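ADP-ribose pyrophosphatase (Streptococcus suis, PDB 3O8S) hydrolyses ADP-ribose at its pyrophosphate linkage, probably to AMP and ribose 5-phosphate with the help of divalent metal ions, as a Nudix-family enzyme. Local coordinates at the interface of chains A and B. Sequence-based numbering; all coordinates share one arbitrary frame. Chains: chain A/B, ADP-ribose pyrophosphatase.

The interface of chains A and B. Residues chain A 107, 124-127, 150; chain B 205-206.
B:Phe205, next to last in its chain, pushes its benzyl group against strands 120-132 and 145-157 and helix 106-118 of chain A, and the 111 Å² of its surface hidden there is about half of the 219 Å² buried in this patch. The tight part is the ring. CG2 of A:Val127 lies over a face, 3.9 Å from the ring centroid, a CH-pi contact; its shortest approach is 3.5 Å to CD1 of B:Phe205. That methyl faces the ring because CG1 takes the place anti to the backbone N (chi1 -172°), leaving CG2 anti to the carbonyl carbon. A:Ile150 meets the ring tip to tip, its CG2 methyl 3.8 Å from CE2 of B:Phe205. CB of A:Ala124 comes to 3.7 Å from CE2 of B:Phe205, at the same corner. At the rim the ring runs into main chain, with the amide N of A:Gln125 in the ring plane at the edge and the carbonyl O of A:Gln125 3.5 Å from CE1 of B:Phe205.

A:Lys107 crosses the phenylalanine at about a right angle. A bend at chi3 (-82°) carries CE to 3.6 Å above the ring plane, displaced toward the rim, so the aliphatic chain packs while the NZ amine runs on toward the carbonyl O of B:Phe205, a weak hydrogen bond at most.

Packing thins toward B:Asp206, which has 17 Å² hidden, against 111 Å² for B:Phe205. Its terminal carboxylate accepts a hydrogen bond there, which may help hold the chain end. The interface is two-fold symmetric, so a twin of this contact has the chains exchanged, though the crystal alone does not establish a dimer in solution. The backbone N of A:Lys107, in the first turn of its helix, donates to O of B:Asp206 at 3.2 Å, with 163° at the hydrogen.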
loop_
_atom_site.group_PDB
_atom_site.type_symbol
_atom_site.label_atom_id
_atom_site.label_comp_id
_atom_site.label_asym_id
_atom_site.label_seq_id
_atom_site.Cartn_x
_atom_site.Cartn_y
_atom_site.Cartn_z
ATOM N N LYS A 107 8.241 0.090 -5.063
ATOM C CA LYS A 107 8.571 -0.553 -6.334
ATOM C C LYS A 107 10.072 -0.726 -6.492
ATOM O O LYS A 107 10.496 -1.852 -6.740
ATOM C CB LYS A 107 7.981 0.264 -7.494
ATOM C CG LYS A 107 8.272 -0.230 -8.893
ATOM C CD LYS A 107 7.472 0.541 -9.948
ATOM C CE LYS A 107 6.052 0.031 -10.104
ATOM N NZ LYS A 107 5.313 0.709 -11.206
ATOM N N ALA A 124 7.916 -4.816 -11.157
ATOM C CA ALA A 124 6.831 -4.678 -10.180
ATOM C C ALA A 124 5.550 -4.414 -10.942
ATOM O O ALA A 124 5.550 -3.583 -11.849
ATOM C CB ALA A 124 7.140 -3.549 -9.223
ATOM N N GLN A 125 4.485 -5.160 -10.646
ATOM C CA GLN A 125 3.298 -5.065 -11.469
ATOM C C GLN A 125 2.031 -4.645 -10.745
ATOM O O GLN A 125 1.275 -3.835 -11.265
ATOM C CB GLN A 125 3.067 -6.459 -12.100
ATOM C CG GLN A 125 2.177 -6.466 -13.314
ATOM C CD GLN A 125 2.263 -7.786 -14.034
ATOM O OE1 GLN A 125 2.992 -7.928 -15.004
ATOM N NE2 GLN A 125 1.500 -8.773 -13.590
ATOM N N ARG A 126 1.742 -5.274 -9.614
ATOM C CA ARG A 126 0.473 -5.102 -8.965
ATOM C C ARG A 126 0.628 -5.211 -7.479
ATOM O O ARG A 126 1.410 -6.030 -6.999
ATOM C CB ARG A 126 -0.498 -6.204 -9.526
ATOM C CG ARG A 126 -1.700 -6.620 -8.625
ATOM C CD ARG A 126 -2.558 -7.662 -9.334
ATOM N NE ARG A 126 -3.315 -7.015 -10.419
ATOM C CZ ARG A 126 -4.082 -7.640 -11.296
ATOM N NH1 ARG A 126 -4.195 -8.962 -11.264
ATOM N NH2 ARG A 126 -4.755 -6.952 -12.202
ATOM N N VAL A 127 -0.153 -4.403 -6.740
ATOM C CA VAL A 127 -0.209 -4.491 -5.286
ATOM C C VAL A 127 -1.243 -5.583 -4.973
ATOM O O VAL A 127 -2.433 -5.411 -5.237
ATOM C CB VAL A 127 -0.521 -3.152 -4.553
ATOM C CG1 VAL A 127 -0.352 -3.323 -3.034
ATOM C CG2 VAL A 127 0.380 -2.028 -5.063
ATOM N N ILE A 150 3.734 -7.462 -3.477
ATOM C CA ILE A 150 3.773 -6.961 -4.839
ATOM C C ILE A 150 3.893 -8.136 -5.817
ATOM O O ILE A 150 4.818 -8.944 -5.707
ATOM C CB ILE A 150 4.945 -5.936 -5.033
ATOM C CG1 ILE A 150 4.911 -4.764 -3.974
ATOM C CG2 ILE A 150 5.061 -5.426 -6.507
ATOM C CD1 ILE A 150 3.842 -3.741 -4.182
ATOM N N PHE B 205 1.124 2.467 -7.925
ATOM C CA PHE B 205 2.252 2.528 -7.020
ATOM C C PHE B 205 3.503 2.849 -7.817
ATOM O O PHE B 205 3.514 2.648 -9.029
ATOM C CB PHE B 205 2.372 1.210 -6.206
ATOM C CG PHE B 205 2.774 -0.036 -6.971
ATOM C CD1 PHE B 205 1.884 -0.655 -7.848
ATOM C CD2 PHE B 205 4.013 -0.627 -6.763
ATOM C CE1 PHE B 205 2.240 -1.824 -8.532
ATOM C CE2 PHE B 205 4.380 -1.791 -7.460
ATOM C CZ PHE B 205 3.487 -2.385 -8.336
ATOM N N ASP B 206 4.538 3.381 -7.168
ATOM C CA ASP B 206 5.804 3.683 -7.861
ATOM C C ASP B 206 7.014 3.433 -6.954
ATOM O O ASP B 206 6.814 2.902 -5.840
ATOM C CB ASP B 206 5.820 5.125 -8.410
ATOM C CG ASP B 206 5.517 6.253 -7.433
ATOM O OD1 ASP B 206 5.542 6.010 -6.203
ATOM O OD2 ASP B 206 5.280 7.376 -7.894
ATOM O OXT ASP B 206 8.162 3.690 -7.388
#